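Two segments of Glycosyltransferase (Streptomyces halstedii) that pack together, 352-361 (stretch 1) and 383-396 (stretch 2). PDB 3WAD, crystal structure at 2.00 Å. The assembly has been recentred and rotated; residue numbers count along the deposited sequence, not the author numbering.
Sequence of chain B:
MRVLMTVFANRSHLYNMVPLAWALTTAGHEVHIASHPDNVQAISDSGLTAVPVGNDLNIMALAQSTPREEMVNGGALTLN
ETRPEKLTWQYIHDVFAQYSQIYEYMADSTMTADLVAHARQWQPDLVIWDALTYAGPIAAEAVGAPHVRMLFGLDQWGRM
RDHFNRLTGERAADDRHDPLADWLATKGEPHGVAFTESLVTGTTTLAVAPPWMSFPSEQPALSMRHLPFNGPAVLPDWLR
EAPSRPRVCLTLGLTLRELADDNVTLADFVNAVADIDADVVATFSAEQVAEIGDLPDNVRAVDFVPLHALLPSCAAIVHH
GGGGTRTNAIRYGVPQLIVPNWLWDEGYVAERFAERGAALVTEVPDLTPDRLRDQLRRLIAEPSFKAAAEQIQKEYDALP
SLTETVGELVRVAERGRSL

Stretch 1 (352-361) RFAERGAALV
Stretch 2 (383-396) PSFKAAAEQIQKEY

A helix end, a tight turn and the start of a strand lie against one flank of a second helix. Stretch 1 enters as the last turn of a helix and is a strand from Ala 359; stretch 2 is a helix that runs on past Tyr 396. Ala 358 CA comes 4.8 Å from Phe 385 CA, and the contacts run in opposite order, Phe 353 meeting Ile 392 and Leu 360 meeting Phe 385.

The first helix ends in a Schellman motif: Ala 358 N bonds to Phe 353 O at 3.1 Å and Gly 357 N to Ala 354 O at 2.9 Å. Gly 357 sits at phi/psi 83/12, where a CB would jam against the preceding carbonyl O; an ideal CB would also lie 3.7 Å from Ala 388 CB. The small methyl of Ala 388 points toward this turn and fits against its backbone, Ala 388 CB lying 3.1 Å from Arg 356 O.

The Ala 358 methyl (phi/psi -95/-10) fills the next hollow, its CB 4.1 Å from Ala 388 CB and 3.5 Å from Ile 392 CD1. Ile 392 (chi1 m, chi2 t) also brings CD1 to the ring edge of Phe 353 (chi1 m, chi2 117°), 4.0 Å from Phe 353 CD2. Toward the other end of the contact, Phe 385 (chi1 m, chi2 -77°) sends its ring to Leu 360 (m, t), with Phe 385 CE1 3.8 Å from Leu 360 CG. Gly 357 O receives a CA-H...O contact from Phe 385 CA at 3.3 Å, and a water donates to Gly 357 O at 2.5 Å while its oxygen lies 2.8 Å from Ser 384 OG.

Arg 356 (chi1 m, chi2 -149°, chi3 p, chi4 -176°) lays one guanidinium face over Ile 392, Arg 356 CZ to Ile 392 CG1 3.9 Å, and its edge meets Glu 395 (m, t) in a two-pronged salt bridge: Arg 356 NH1 to Glu 395 OE1 2.8 Å, Arg 356 NH2 to Glu 395 OE2 2.5 Å. Within stretch 2, Gln 391 NE2 donates a hydrogen bond to Glu 395 OE2 at 3.0 Å.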

# COMPACT_ATOMS: atom_id res chain seq x y z
N ARG B 352 -19.83 12.02 -22.39
CA ARG B 352 -19.37 13.18 -21.60
C ARG B 352 -17.96 13.66 -22.03
O ARG B 352 -17.75 14.83 -22.23
CB ARG B 352 -19.47 12.88 -20.10
CG ARG B 352 -20.70 13.55 -19.40
CD ARG B 352 -21.99 12.87 -19.68
NE ARG B 352 -22.65 13.33 -20.92
CZ ARG B 352 -23.53 12.60 -21.61
NH1 ARG B 352 -23.88 11.41 -21.18
NH2 ARG B 352 -24.07 13.08 -22.71
N PHE B 353 -17.01 12.74 -22.20
CA PHE B 353 -15.68 13.09 -22.66
C PHE B 353 -15.73 13.65 -24.09
O PHE B 353 -15.02 14.61 -24.40
CB PHE B 353 -14.79 11.86 -22.69
CG PHE B 353 -14.20 11.45 -21.35
CD1 PHE B 353 -14.53 10.20 -20.80
CD2 PHE B 353 -13.27 12.26 -20.69
CE1 PHE B 353 -14.00 9.80 -19.57
CE2 PHE B 353 -12.70 11.87 -19.43
CZ PHE B 353 -13.05 10.64 -18.89
N ALA B 354 -16.56 13.02 -24.93
CA ALA B 354 -16.66 13.43 -26.35
C ALA B 354 -17.15 14.89 -26.42
O ALA B 354 -16.56 15.69 -27.15
CB ALA B 354 -17.54 12.48 -27.16
N GLU B 355 -18.11 15.25 -25.55
CA GLU B 355 -18.67 16.60 -25.54
C GLU B 355 -17.69 17.68 -25.11
O GLU B 355 -17.90 18.82 -25.41
CB GLU B 355 -19.89 16.71 -24.62
CG GLU B 355 -21.06 15.94 -25.08
CD GLU B 355 -22.10 15.89 -23.98
OE1 GLU B 355 -21.77 16.29 -22.84
OE2 GLU B 355 -23.22 15.49 -24.28
N ARG B 356 -16.65 17.30 -24.39
CA ARG B 356 -15.66 18.24 -23.92
C ARG B 356 -14.49 18.31 -24.93
O ARG B 356 -13.54 19.09 -24.80
CB ARG B 356 -15.24 17.84 -22.50
CG ARG B 356 -16.41 18.00 -21.49
CD ARG B 356 -15.97 18.34 -20.08
NE ARG B 356 -14.94 19.39 -20.02
CZ ARG B 356 -14.34 19.81 -18.90
NH1 ARG B 356 -14.68 19.29 -17.75
NH2 ARG B 356 -13.40 20.77 -18.91
N GLY B 357 -14.58 17.51 -25.97
CA GLY B 357 -13.59 17.53 -27.01
C GLY B 357 -12.38 16.72 -26.68
O GLY B 357 -11.38 16.84 -27.38
N ALA B 358 -12.47 15.89 -25.63
CA ALA B 358 -11.32 15.13 -25.07
C ALA B 358 -11.21 13.71 -25.62
O ALA B 358 -10.20 13.05 -25.43
CB ALA B 358 -11.39 15.06 -23.51
N ALA B 359 -12.23 13.28 -26.34
CA ALA B 359 -12.29 11.92 -26.80
C ALA B 359 -13.08 11.80 -28.13
O ALA B 359 -13.89 12.65 -28.44
CB ALA B 359 -12.99 11.12 -25.73
N LEU B 360 -12.85 10.71 -28.85
CA LEU B 360 -13.70 10.33 -29.96
C LEU B 360 -14.27 8.97 -29.62
O LEU B 360 -13.63 8.21 -28.96
CB LEU B 360 -12.88 10.27 -31.25
CG LEU B 360 -12.49 11.64 -31.80
CD1 LEU B 360 -11.65 11.41 -33.03
CD2 LEU B 360 -13.76 12.48 -32.10
N VAL B 361 -15.50 8.69 -30.00
CA VAL B 361 -16.15 7.44 -29.62
C VAL B 361 -16.53 6.63 -30.86
O VAL B 361 -17.11 7.17 -31.78
CB VAL B 361 -17.49 7.72 -28.78
CG1 VAL B 361 -18.17 6.44 -28.36
CG2 VAL B 361 -17.22 8.60 -27.52
N PRO B 383 -4.61 19.24 -32.26
CA PRO B 383 -4.25 19.50 -30.86
C PRO B 383 -5.40 19.98 -29.99
O PRO B 383 -5.20 20.19 -28.82
CB PRO B 383 -3.14 20.58 -30.96
CG PRO B 383 -3.23 21.14 -32.39
CD PRO B 383 -4.15 20.27 -33.21
N SER B 384 -6.62 20.09 -30.53
CA SER B 384 -7.74 20.42 -29.71
C SER B 384 -8.04 19.31 -28.63
O SER B 384 -8.34 19.61 -27.47
CB SER B 384 -8.94 20.66 -30.60
OG SER B 384 -9.48 19.43 -31.04
N PHE B 385 -7.96 18.04 -29.04
CA PHE B 385 -8.12 16.88 -28.14
C PHE B 385 -7.15 16.88 -26.98
O PHE B 385 -7.57 16.74 -25.84
CB PHE B 385 -8.04 15.56 -28.93
CG PHE B 385 -9.11 15.44 -29.97
CD1 PHE B 385 -10.40 15.10 -29.59
CD2 PHE B 385 -8.84 15.72 -31.31
CE1 PHE B 385 -11.35 14.99 -30.50
CE2 PHE B 385 -9.81 15.63 -32.22
CZ PHE B 385 -11.07 15.26 -31.85
N LYS B 386 -5.88 17.10 -27.26
CA LYS B 386 -4.92 17.28 -26.19
C LYS B 386 -5.33 18.42 -25.25
O LYS B 386 -5.24 18.27 -24.01
CB LYS B 386 -3.49 17.45 -26.73
CG LYS B 386 -2.40 17.66 -25.65
CD LYS B 386 -2.39 16.44 -24.59
CE LYS B 386 -1.17 16.47 -23.60
NZ LYS B 386 -1.12 15.20 -22.77
N ALA B 387 -5.72 19.58 -25.78
CA ALA B 387 -6.07 20.75 -24.92
C ALA B 387 -7.25 20.41 -23.98
O ALA B 387 -7.22 20.65 -22.78
CB ALA B 387 -6.40 22.01 -25.79
N ALA B 388 -8.29 19.84 -24.56
CA ALA B 388 -9.45 19.42 -23.81
C ALA B 388 -9.07 18.35 -22.70
O ALA B 388 -9.56 18.42 -21.56
CB ALA B 388 -10.46 18.85 -24.76
N ALA B 389 -8.19 17.41 -23.04
CA ALA B 389 -7.73 16.37 -22.09
C ALA B 389 -6.97 17.03 -20.93
O ALA B 389 -7.08 16.65 -19.74
CB ALA B 389 -6.84 15.34 -22.80
N GLU B 390 -6.15 18.01 -21.29
CA GLU B 390 -5.42 18.77 -20.27
C GLU B 390 -6.31 19.62 -19.38
O GLU B 390 -6.05 19.75 -18.20
CB GLU B 390 -4.35 19.59 -20.93
CG GLU B 390 -3.41 18.76 -21.68
CD GLU B 390 -2.00 19.09 -21.29
OE1 GLU B 390 -1.33 19.89 -22.00
OE2 GLU B 390 -1.59 18.56 -20.23
N GLN B 391 -7.38 20.16 -19.93
CA GLN B 391 -8.31 20.96 -19.17
C GLN B 391 -8.98 20.06 -18.13
O GLN B 391 -9.16 20.42 -16.94
CB GLN B 391 -9.40 21.58 -20.10
CG GLN B 391 -10.43 22.46 -19.38
CD GLN B 391 -9.74 23.46 -18.42
OE1 GLN B 391 -8.66 23.99 -18.74
NE2 GLN B 391 -10.35 23.72 -17.27
N ILE B 392 -9.43 18.90 -18.62
CA ILE B 392 -9.96 17.86 -17.73
C ILE B 392 -8.98 17.51 -16.58
O ILE B 392 -9.42 17.38 -15.41
CB ILE B 392 -10.44 16.60 -18.56
CG1 ILE B 392 -11.55 17.11 -19.49
CG2 ILE B 392 -10.93 15.48 -17.61
CD1 ILE B 392 -12.29 16.12 -20.31
N GLN B 393 -7.70 17.39 -16.90
CA GLN B 393 -6.65 17.03 -15.96
C GLN B 393 -6.49 18.11 -14.89
O GLN B 393 -6.41 17.80 -13.71
CB GLN B 393 -5.34 16.78 -16.68
CG GLN B 393 -4.10 16.43 -15.80
CD GLN B 393 -2.79 16.53 -16.61
OE1 GLN B 393 -2.70 17.27 -17.56
NE2 GLN B 393 -1.80 15.77 -16.24
N LYS B 394 -6.50 19.38 -15.33
CA LYS B 394 -6.47 20.54 -14.42
C LYS B 394 -7.62 20.53 -13.38
O LYS B 394 -7.33 20.68 -12.20
CB LYS B 394 -6.37 21.84 -15.27
CG LYS B 394 -6.65 23.12 -14.52
CD LYS B 394 -6.68 24.36 -15.49
CE LYS B 394 -6.94 25.66 -14.68
NZ LYS B 394 -5.93 26.77 -14.94
N GLU B 395 -8.86 20.31 -13.79
CA GLU B 395 -9.99 20.23 -12.91
C GLU B 395 -9.97 19.00 -11.98
O GLU B 395 -10.55 19.01 -10.88
CB GLU B 395 -11.29 20.16 -13.74
CG GLU B 395 -11.53 21.40 -14.66
CD GLU B 395 -12.62 21.20 -15.69
OE1 GLU B 395 -13.59 20.48 -15.43
OE2 GLU B 395 -12.52 21.78 -16.79
N TYR B 396 -9.36 17.91 -12.46
CA TYR B 396 -9.17 16.74 -11.61
C TYR B 396 -8.08 17.04 -10.55
O TYR B 396 -8.24 16.69 -9.37
CB TYR B 396 -8.76 15.56 -12.52
CG TYR B 396 -8.04 14.41 -11.80
CD1 TYR B 396 -8.74 13.32 -11.30
CD2 TYR B 396 -6.68 14.41 -11.70
CE1 TYR B 396 -8.06 12.23 -10.65
CE2 TYR B 396 -6.00 13.34 -11.06
CZ TYR B 396 -6.68 12.28 -10.56
OH TYR B 396 -5.99 11.24 -9.98
O HOH W 1 -11.44 18.30 -29.45